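Local structure of aldehyde dehydrogenase (Anabaena variabilis, 4H7N) at residues Val260-Ser265 against Phe366-Pro371; Gly235-Ile240 against Gly391-Val396; Val132-Asn137 against Val159-Ile164. The protein probably oxidises aldehydes to carboxylic acids, using NAD+ as the hydride acceptor. All coordinates share one frame; numbering follows the deposited sequence.

Contact 1 of 3, residues Val260-Ser265 against Phe366-Pro371; sequences VNTGQS and FGPIMP
The peptide joining Q264 to S265 lies over one face of the F366 ring. S265 N stands 3.4 Å above the ring plane, over its centre, and Q264 CA makes a CH-pi contact 4.0 Å from the F366 centroid. A near-eclipsed chi1 of -124° turns the F366 ring toward this peptide. Next to it the backbones pass glycine to glycine: G263 CA approaches G367 O at 3.4 Å in a CA-H...O contact, and a side chain on G263 would collide with that oxygen. P368 runs alongside T262, its CG 3.9 Å from T262 CG2. No hydrogen bond joins the two segments, and F366 O is buried without a partner in the model.

Q264 is the centre of an inverse gamma turn, in a loop near the predicted active-site residue E232. Q264 NE2 donates to N261 O at 2.9 Å, while N261 ND2 returns a bond to Q264 O, also 2.9 Å. Q264 N reaches N261 O from the opposite face of its plane. T262 OG1 bonds to G306 O and Q264 OE1 to I309 N.

V259, from helix 247-259, packs on P368, and the loop leads from that helix into strand 269-275, the parallel neighbour of strand 369-375.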
loop_
_atom_site.group_PDB
_atom_site.type_symbol
_atom_site.label_atom_id
_atom_site.label_comp_id
_atom_site.label_asym_id
_atom_site.label_seq_id
_atom_site.Cartn_x
_atom_site.Cartn_y
_atom_site.Cartn_z
ATOM N N VAL A 260 -15.612 -13.691 23.777
ATOM C CA VAL A 260 -14.241 -14.041 24.071
ATOM C C VAL A 260 -13.489 -12.725 24.269
ATOM O O VAL A 260 -13.766 -11.731 23.619
ATOM C CB VAL A 260 -13.597 -14.951 22.986
ATOM C CG1 VAL A 260 -13.467 -14.210 21.670
ATOM C CG2 VAL A 260 -12.253 -15.456 23.461
ATOM N N ASN A 261 -12.624 -12.720 25.265
ATOM C CA ASN A 261 -11.906 -11.537 25.722
ATOM C C ASN A 261 -12.885 -10.455 26.172
ATOM O O ASN A 261 -12.616 -9.265 26.039
ATOM C CB ASN A 261 -10.969 -10.986 24.624
ATOM C CG ASN A 261 -9.766 -10.227 25.211
ATOM O OD1 ASN A 261 -9.206 -10.635 26.214
ATOM N ND2 ASN A 261 -9.419 -9.107 24.619
ATOM N N THR A 262 -14.043 -10.867 26.666
ATOM C CA THR A 262 -15.112 -9.919 27.098
ATOM C C THR A 262 -15.545 -9.004 25.927
ATOM O O THR A 262 -16.006 -7.868 26.122
ATOM C CB THR A 262 -14.681 -9.093 28.312
ATOM O OG1 THR A 262 -14.088 -9.955 29.299
ATOM C CG2 THR A 262 -15.867 -8.422 28.982
ATOM N N GLY A 263 -15.392 -9.516 24.714
ATOM C CA GLY A 263 -15.811 -8.756 23.532
ATOM C C GLY A 263 -14.871 -7.655 23.097
ATOM O O GLY A 263 -15.191 -6.912 22.175
ATOM N N GLN A 264 -13.687 -7.601 23.706
ATOM C CA GLN A 264 -12.703 -6.551 23.475
ATOM C C GLN A 264 -11.787 -6.999 22.340
ATOM O O GLN A 264 -10.676 -7.462 22.560
ATOM C CB GLN A 264 -11.895 -6.274 24.766
ATOM C CG GLN A 264 -12.790 -5.839 25.914
ATOM C CD GLN A 264 -12.082 -5.835 27.249
ATOM O OE1 GLN A 264 -11.865 -4.771 27.838
ATOM N NE2 GLN A 264 -11.720 -7.039 27.754
ATOM N N SER A 265 -12.282 -6.832 21.108
ATOM C CA SER A 265 -11.624 -7.342 19.946
ATOM C C SER A 265 -12.249 -6.699 18.723
ATOM O O SER A 265 -13.485 -6.636 18.606
ATOM C CB SER A 265 -11.759 -8.835 19.844
ATOM O OG SER A 265 -11.173 -9.334 18.703
ATOM N N PHE A 366 -16.963 -3.022 21.508
ATOM C CA PHE A 366 -15.804 -3.608 22.175
ATOM C C PHE A 366 -16.210 -4.146 23.558
ATOM O O PHE A 366 -15.466 -4.001 24.532
ATOM C CB PHE A 366 -14.697 -2.546 22.308
ATOM C CG PHE A 366 -13.394 -2.934 21.702
ATOM C CD1 PHE A 366 -13.297 -3.179 20.338
ATOM C CD2 PHE A 366 -12.251 -3.083 22.494
ATOM C CE1 PHE A 366 -12.088 -3.533 19.740
ATOM C CE2 PHE A 366 -11.032 -3.443 21.895
ATOM C CZ PHE A 366 -10.953 -3.650 20.532
ATOM N N GLY A 367 -17.397 -4.754 23.631
ATOM C CA GLY A 367 -17.919 -5.353 24.863
ATOM C C GLY A 367 -18.645 -6.657 24.581
ATOM O O GLY A 367 -18.769 -7.075 23.420
ATOM N N PRO A 368 -19.160 -7.326 25.638
ATOM C CA PRO A 368 -19.690 -8.676 25.437
ATOM C C PRO A 368 -21.199 -8.636 25.157
ATOM O O PRO A 368 -21.995 -9.312 25.823
ATOM C CB PRO A 368 -19.388 -9.348 26.772
ATOM C CG PRO A 368 -19.586 -8.248 27.773
ATOM C CD PRO A 368 -19.134 -6.970 27.064
ATOM N N ILE A 369 -21.573 -7.857 24.164
ATOM C CA ILE A 369 -22.984 -7.563 23.902
ATOM C C ILE A 369 -23.453 -8.261 22.635
ATOM O O ILE A 369 -22.763 -8.244 21.634
ATOM C CB ILE A 369 -23.212 -6.068 23.697
ATOM C CG1 ILE A 369 -22.546 -5.276 24.809
ATOM C CG2 ILE A 369 -24.701 -5.760 23.684
ATOM C CD1 ILE A 369 -22.894 -5.732 26.216
HETATM N N MSE A 370 -24.648 -8.849 22.696
HETATM C CA MSE A 370 -25.183 -9.637 21.608
HETATM C C MSE A 370 -26.558 -9.089 21.324
HETATM O O MSE A 370 -27.540 -9.543 21.933
HETATM C CB MSE A 370 -25.240 -11.092 22.040
HETATM C CG MSE A 370 -23.858 -11.722 22.065
HETATM SE SE MSE A 370 -23.828 -13.484 22.926
HETATM C CE MSE A 370 -24.003 -12.955 24.796
ATOM N N PRO A 371 -26.651 -8.065 20.479
ATOM C CA PRO A 371 -27.958 -7.608 19.998
ATOM C C PRO A 371 -28.428 -8.467 18.835
ATOM O O PRO A 371 -27.702 -8.609 17.835
ATOM C CB PRO A 371 -27.672 -6.161 19.528
ATOM C CG PRO A 371 -26.210 -6.131 19.208
ATOM C CD PRO A 371 -25.548 -7.335 19.835
#

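Contact 2 of 3, residues Gly235-Ile240 against Gly391-Val396; sequences GKDPAI and GLSAAV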
loop_
_atom_site.group_PDB
_atom_site.type_symbol
_atom_site.label_atom_id
_atom_site.label_comp_id
_atom_site.label_asym_id
_atom_site.label_seq_id
_atom_site.Cartn_x
_atom_site.Cartn_y
_atom_site.Cartn_z
ATOM N N GLY A 235 -13.903 -2.862 13.798
ATOM C CA GLY A 235 -14.941 -3.555 13.115
ATOM C C GLY A 235 -16.259 -3.503 13.871
ATOM O O GLY A 235 -16.307 -3.194 15.063
ATOM N N LYS A 236 -17.316 -3.816 13.140
ATOM C CA LYS A 236 -18.609 -4.100 13.715
ATOM C C LYS A 236 -19.118 -5.379 13.037
ATOM O O LYS A 236 -20.107 -5.400 12.263
ATOM C CB LYS A 236 -19.541 -2.902 13.490
ATOM C CG LYS A 236 -20.791 -2.924 14.324
ATOM C CD LYS A 236 -20.570 -2.386 15.711
ATOM C CE LYS A 236 -21.855 -2.414 16.554
ATOM N NZ LYS A 236 -21.530 -2.340 17.995
ATOM N N ASP A 237 -18.418 -6.464 13.300
ATOM C CA ASP A 237 -18.639 -7.659 12.516
ATOM C C ASP A 237 -20.043 -8.265 12.728
ATOM O O ASP A 237 -20.455 -8.483 13.875
ATOM C CB ASP A 237 -17.571 -8.696 12.794
ATOM C CG ASP A 237 -16.152 -8.299 12.279
ATOM O OD1 ASP A 237 -15.874 -7.158 11.741
ATOM O OD2 ASP A 237 -15.253 -9.181 12.458
ATOM N N PRO A 238 -20.804 -8.475 11.630
ATOM C CA PRO A 238 -22.113 -9.126 11.726
ATOM C C PRO A 238 -22.068 -10.645 11.555
ATOM O O PRO A 238 -21.203 -11.164 10.849
ATOM C CB PRO A 238 -22.851 -8.519 10.609
ATOM C CG PRO A 238 -21.806 -8.271 9.562
ATOM C CD PRO A 238 -20.532 -7.997 10.291
ATOM N N ALA A 239 -22.999 -11.327 12.191
ATOM C CA ALA A 239 -23.294 -12.738 11.896
ATOM C C ALA A 239 -24.715 -12.814 11.381
ATOM O O ALA A 239 -25.630 -12.183 11.950
ATOM C CB ALA A 239 -23.118 -13.596 13.169
ATOM N N ILE A 240 -24.894 -13.561 10.298
ATOM C CA ILE A 240 -26.177 -13.826 9.668
ATOM C C ILE A 240 -26.421 -15.326 9.853
ATOM O O ILE A 240 -25.562 -16.182 9.482
ATOM C CB ILE A 240 -26.150 -13.501 8.154
ATOM C CG1 ILE A 240 -25.963 -11.996 7.915
ATOM C CG2 ILE A 240 -27.469 -13.873 7.500
ATOM C CD1 ILE A 240 -25.756 -11.629 6.439
ATOM N N GLY A 391 -15.834 -2.847 7.890
ATOM C CA GLY A 391 -15.777 -3.883 6.869
ATOM C C GLY A 391 -14.637 -4.830 7.088
ATOM O O GLY A 391 -13.931 -5.201 6.145
ATOM N N LEU A 392 -14.480 -5.258 8.347
ATOM C CA LEU A 392 -13.377 -6.096 8.703
ATOM C C LEU A 392 -13.726 -7.569 8.441
ATOM O O LEU A 392 -13.051 -8.239 7.633
ATOM C CB LEU A 392 -13.001 -5.886 10.196
ATOM C CG LEU A 392 -11.670 -6.443 10.631
ATOM C CD1 LEU A 392 -10.496 -5.844 9.869
ATOM C CD2 LEU A 392 -11.397 -6.249 12.124
ATOM N N SER A 393 -14.753 -8.079 9.137
ATOM C CA SER A 393 -15.155 -9.475 8.942
ATOM C C SER A 393 -16.651 -9.664 9.089
ATOM O O SER A 393 -17.371 -8.744 9.459
ATOM C CB SER A 393 -14.455 -10.387 9.989
ATOM O OG SER A 393 -13.421 -9.705 10.689
ATOM N N ALA A 394 -17.076 -10.914 8.944
ATOM C CA ALA A 394 -18.461 -11.319 9.121
ATOM C C ALA A 394 -18.573 -12.838 9.219
ATOM O O ALA A 394 -17.630 -13.565 8.952
ATOM C CB ALA A 394 -19.339 -10.808 7.975
ATOM N N ALA A 395 -19.746 -13.304 9.576
ATOM C CA ALA A 395 -20.027 -14.743 9.610
ATOM C C ALA A 395 -21.397 -15.033 8.995
ATOM O O ALA A 395 -22.341 -14.251 9.200
ATOM C CB ALA A 395 -19.964 -15.248 11.021
ATOM N N VAL A 396 -21.513 -16.161 8.297
ATOM C CA VAL A 396 -22.796 -16.613 7.774
ATOM C C VAL A 396 -22.953 -18.081 8.077
ATOM O O VAL A 396 -22.037 -18.860 7.804
ATOM C CB VAL A 396 -22.861 -16.449 6.231
ATOM C CG1 VAL A 396 -24.230 -16.853 5.721
ATOM C CG2 VAL A 396 -22.570 -14.988 5.831
HETATM O O HOH W 1 -16.538 -4.987 10.474
#
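D237 sets its carboxylate against the backbone of S393, just where the two segments enter neighbouring parallel strands. Its CB meets S393 O at 3.3 Å. CG stands anti to the carbonyl carbon of D237 (chi1 -68°), which directs the carboxylate to the start of the partner strand. OD1 accepts from S393 N at 3.0 Å, the donor approaching from above the carboxylate plane, 57° out of it. A water also donates to OD1, at 2.6 Å, and accepts from K236 N and L392 N, so that it bridges the two segments ahead of the strands. The other oxygen, OD2, takes a bond from S393 OG, although its modelled position is crowded and the details are doubtful.

Beyond D237 the backbones take over. Strands 237-240 and 393-396 run 9° apart inside a seven-stranded sheet, consistent with the catalytic domain of aldehyde dehydrogenases. A395 N is bonded to P238 O at 2.9 Å and I240 N to A395 O, likewise 2.9 Å. A239 and A395 face each other on one side of the sheet, their CB atoms 4.2 Å apart; I240 and V396 point to the other side, where V407 of helix 401-408 packs on both. P238 CD rests on A394 CB at 3.8 Å.

With S393 N and the water both donating to OD1, the buried D237 carboxylate would probably be stabilised as the anion, though S393 O, itself an acceptor and 3.2 Å from OD1, may offset this in part.

Contact 3 of 3, residues Val132-Asn137 against Val159-Ile164; sequences VISPWN and VKPSEI
W136 and I164 lie side by side and point the same way, their CB atoms 3.7 Å apart. I164 CG2 is placed over one face of the indole, 4.3 Å from the centroid of the five-membered ring of W136. S162 comes from a different direction, its OG in the plane of the indole at the edge and 3.5 Å from W136 CD1. With CG between its backbone N and carbonyl carbon (chi1 48°), W136 presents this face and this edge to the two residues at once. The same S162 OG accepts from I164 N at 2.9 Å, closing an ST turn. An alanine at S162 would probably leave I164 N without this acceptor and open a gap at the CD1 edge of W136, with the turn less firmly held.

These loops follow two parallel strands, 118-134 and 156-161, linked through helices 139-144 and 147-153 in a beta-alpha-beta crossover, consistent with the Rossmann-like dinucleotide-binding domain of aldehyde dehydrogenases. The short strand segments diverge by 15°. K160 N bonds to V132 O at 2.8 Å, nearly along the C=O axis, whereas S134 N reaches K160 O at 3.3 Å from above the carbonyl plane.

I133 and K160 cross obliquely on one side of the sheet, I133 CG2 being 4.0 Å from K160 CE. Bends along the lysine chain return NZ to P161 O, and NZ bonds also to G191 O. V132 and V159 pair on the other side, where S134 OG touches P161 CA at 3.4 Å.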
loop_
_atom_site.group_PDB
_atom_site.type_symbol
_atom_site.label_atom_id
_atom_site.label_comp_id
_atom_site.label_asym_id
_atom_site.label_seq_id
_atom_site.Cartn_x
_atom_site.Cartn_y
_atom_site.Cartn_z
ATOM N N VAL A 132 5.639 0.398 15.166
ATOM C CA VAL A 132 4.420 -0.307 15.500
ATOM C C VAL A 132 3.741 0.312 16.700
ATOM O O VAL A 132 4.340 0.458 17.771
ATOM C CB VAL A 132 4.736 -1.777 15.823
ATOM C CG1 VAL A 132 3.496 -2.481 16.354
ATOM C CG2 VAL A 132 5.238 -2.479 14.569
ATOM N N ILE A 133 2.471 0.657 16.539
ATOM C CA ILE A 133 1.642 1.206 17.633
ATOM C C ILE A 133 0.518 0.242 17.816
ATOM O O ILE A 133 -0.283 0.041 16.869
ATOM C CB ILE A 133 1.098 2.597 17.260
ATOM C CG1 ILE A 133 2.285 3.535 17.020
ATOM C CG2 ILE A 133 0.170 3.115 18.381
ATOM C CD1 ILE A 133 1.927 4.882 16.407
ATOM N N SER A 134 0.459 -0.393 18.994
ATOM C CA SER A 134 -0.423 -1.534 19.206
ATOM C C SER A 134 -1.388 -1.280 20.405
ATOM O O SER A 134 -1.075 -0.537 21.306
ATOM C CB SER A 134 0.408 -2.801 19.422
ATOM O OG SER A 134 1.305 -2.677 20.548
ATOM N N PRO A 135 -2.559 -1.919 20.398
ATOM C CA PRO A 135 -3.633 -1.636 21.350
ATOM C C PRO A 135 -3.556 -2.497 22.585
ATOM O O PRO A 135 -2.739 -3.420 22.669
ATOM C CB PRO A 135 -4.894 -1.953 20.555
ATOM C CG PRO A 135 -4.474 -3.097 19.661
ATOM C CD PRO A 135 -2.996 -2.893 19.376
ATOM N N TRP A 136 -4.416 -2.169 23.550
ATOM C CA TRP A 136 -4.395 -2.796 24.879
ATOM C C TRP A 136 -5.178 -4.116 25.008
ATOM O O TRP A 136 -5.061 -4.776 26.033
ATOM C CB TRP A 136 -4.906 -1.800 25.939
ATOM C CG TRP A 136 -6.159 -1.121 25.580
ATOM C CD1 TRP A 136 -6.295 0.122 25.057
ATOM C CD2 TRP A 136 -7.472 -1.666 25.685
ATOM N NE1 TRP A 136 -7.609 0.388 24.832
ATOM C CE2 TRP A 136 -8.357 -0.706 25.202
ATOM C CE3 TRP A 136 -7.984 -2.893 26.140
ATOM C CZ2 TRP A 136 -9.737 -0.904 25.174
ATOM C CZ3 TRP A 136 -9.363 -3.091 26.112
ATOM C CH2 TRP A 136 -10.226 -2.098 25.643
ATOM N N ASN A 137 -5.970 -4.522 24.011
ATOM C CA ASN A 137 -6.898 -5.641 24.196
ATOM C C ASN A 137 -6.316 -7.073 24.081
ATOM O O ASN A 137 -6.724 -7.985 24.833
ATOM C CB ASN A 137 -8.113 -5.480 23.327
ATOM C CG ASN A 137 -7.758 -5.495 21.870
ATOM O OD1 ASN A 137 -6.953 -4.684 21.419
ATOM N ND2 ASN A 137 -8.295 -6.436 21.143
ATOM N N VAL A 159 8.531 -0.601 18.830
ATOM C CA VAL A 159 7.226 -0.977 19.228
ATOM C C VAL A 159 6.771 -0.127 20.414
ATOM O O VAL A 159 7.459 -0.080 21.427
ATOM C CB VAL A 159 7.200 -2.482 19.680
ATOM C CG1 VAL A 159 5.803 -2.921 20.145
ATOM C CG2 VAL A 159 7.700 -3.359 18.573
ATOM N N LYS A 160 5.611 0.495 20.269
ATOM C CA LYS A 160 4.975 1.331 21.293
ATOM C C LYS A 160 3.607 0.755 21.637
ATOM O O LYS A 160 2.594 1.068 21.001
ATOM C CB LYS A 160 4.820 2.835 20.863
ATOM C CG LYS A 160 4.545 3.646 22.129
ATOM C CD LYS A 160 3.571 4.792 22.043
ATOM C CE LYS A 160 2.181 4.392 21.609
ATOM N NZ LYS A 160 1.398 4.084 22.775
ATOM N N PRO A 161 3.570 -0.122 22.619
ATOM C CA PRO A 161 2.271 -0.632 23.079
ATOM C C PRO A 161 1.466 0.433 23.823
ATOM O O PRO A 161 1.998 1.464 24.150
ATOM C CB PRO A 161 2.633 -1.813 23.994
ATOM C CG PRO A 161 4.117 -1.960 23.921
ATOM C CD PRO A 161 4.680 -0.644 23.435
ATOM N N SER A 162 0.180 0.196 23.998
ATOM C CA SER A 162 -0.727 1.123 24.678
ATOM C C SER A 162 -0.290 1.241 26.099
ATOM O O SER A 162 0.050 0.251 26.737
ATOM C CB SER A 162 -2.169 0.571 24.695
ATOM O OG SER A 162 -3.053 1.337 25.537
ATOM N N GLU A 163 -0.333 2.472 26.574
ATOM C CA GLU A 163 -0.126 2.812 27.947
ATOM C C GLU A 163 -1.136 2.170 28.883
ATOM O O GLU A 163 -0.878 2.068 30.087
ATOM C CB GLU A 163 -0.162 4.344 28.107
ATOM C CG GLU A 163 -1.533 4.994 28.034
ATOM C CD GLU A 163 -2.104 5.230 26.639
ATOM O OE1 GLU A 163 -1.579 4.790 25.578
ATOM O OE2 GLU A 163 -3.182 5.831 26.616
ATOM N N ILE A 164 -2.272 1.739 28.344
ATOM C CA ILE A 164 -3.286 1.018 29.152
ATOM C C ILE A 164 -2.842 -0.399 29.560
ATOM O O ILE A 164 -3.309 -0.915 30.557
ATOM C CB ILE A 164 -4.645 0.961 28.398
ATOM C CG1 ILE A 164 -5.153 2.371 28.033
ATOM C CG2 ILE A 164 -5.657 0.211 29.201
ATOM C CD1 ILE A 164 -5.397 3.309 29.193
#

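In the fold
Contacts 1 and 3 meet directly through N137: N261 ND2 bonds to N137 O at 2.9 Å, and N137 ND2 to Q264 O at 3.0 Å. Q264 OE1 also packs on W136 CZ3, 3.5 Å away, so that the loop following strand 118-134 abuts the loop of contact 1. Contacts 1 and 2 both reach the same seven-stranded sheet without touching, their nearest atoms about 6 Å apart; contacts 2 and 3 stay about 10 Å apart at their nearest atoms. E232, the predicted active-site residue, lies nearest contact 2: the side chain of L392 is about 4 Å from that of E232. The side chains of P135 in contact 3 and S265 in contact 1 are about 8 Å and about 9 Å from that of E232.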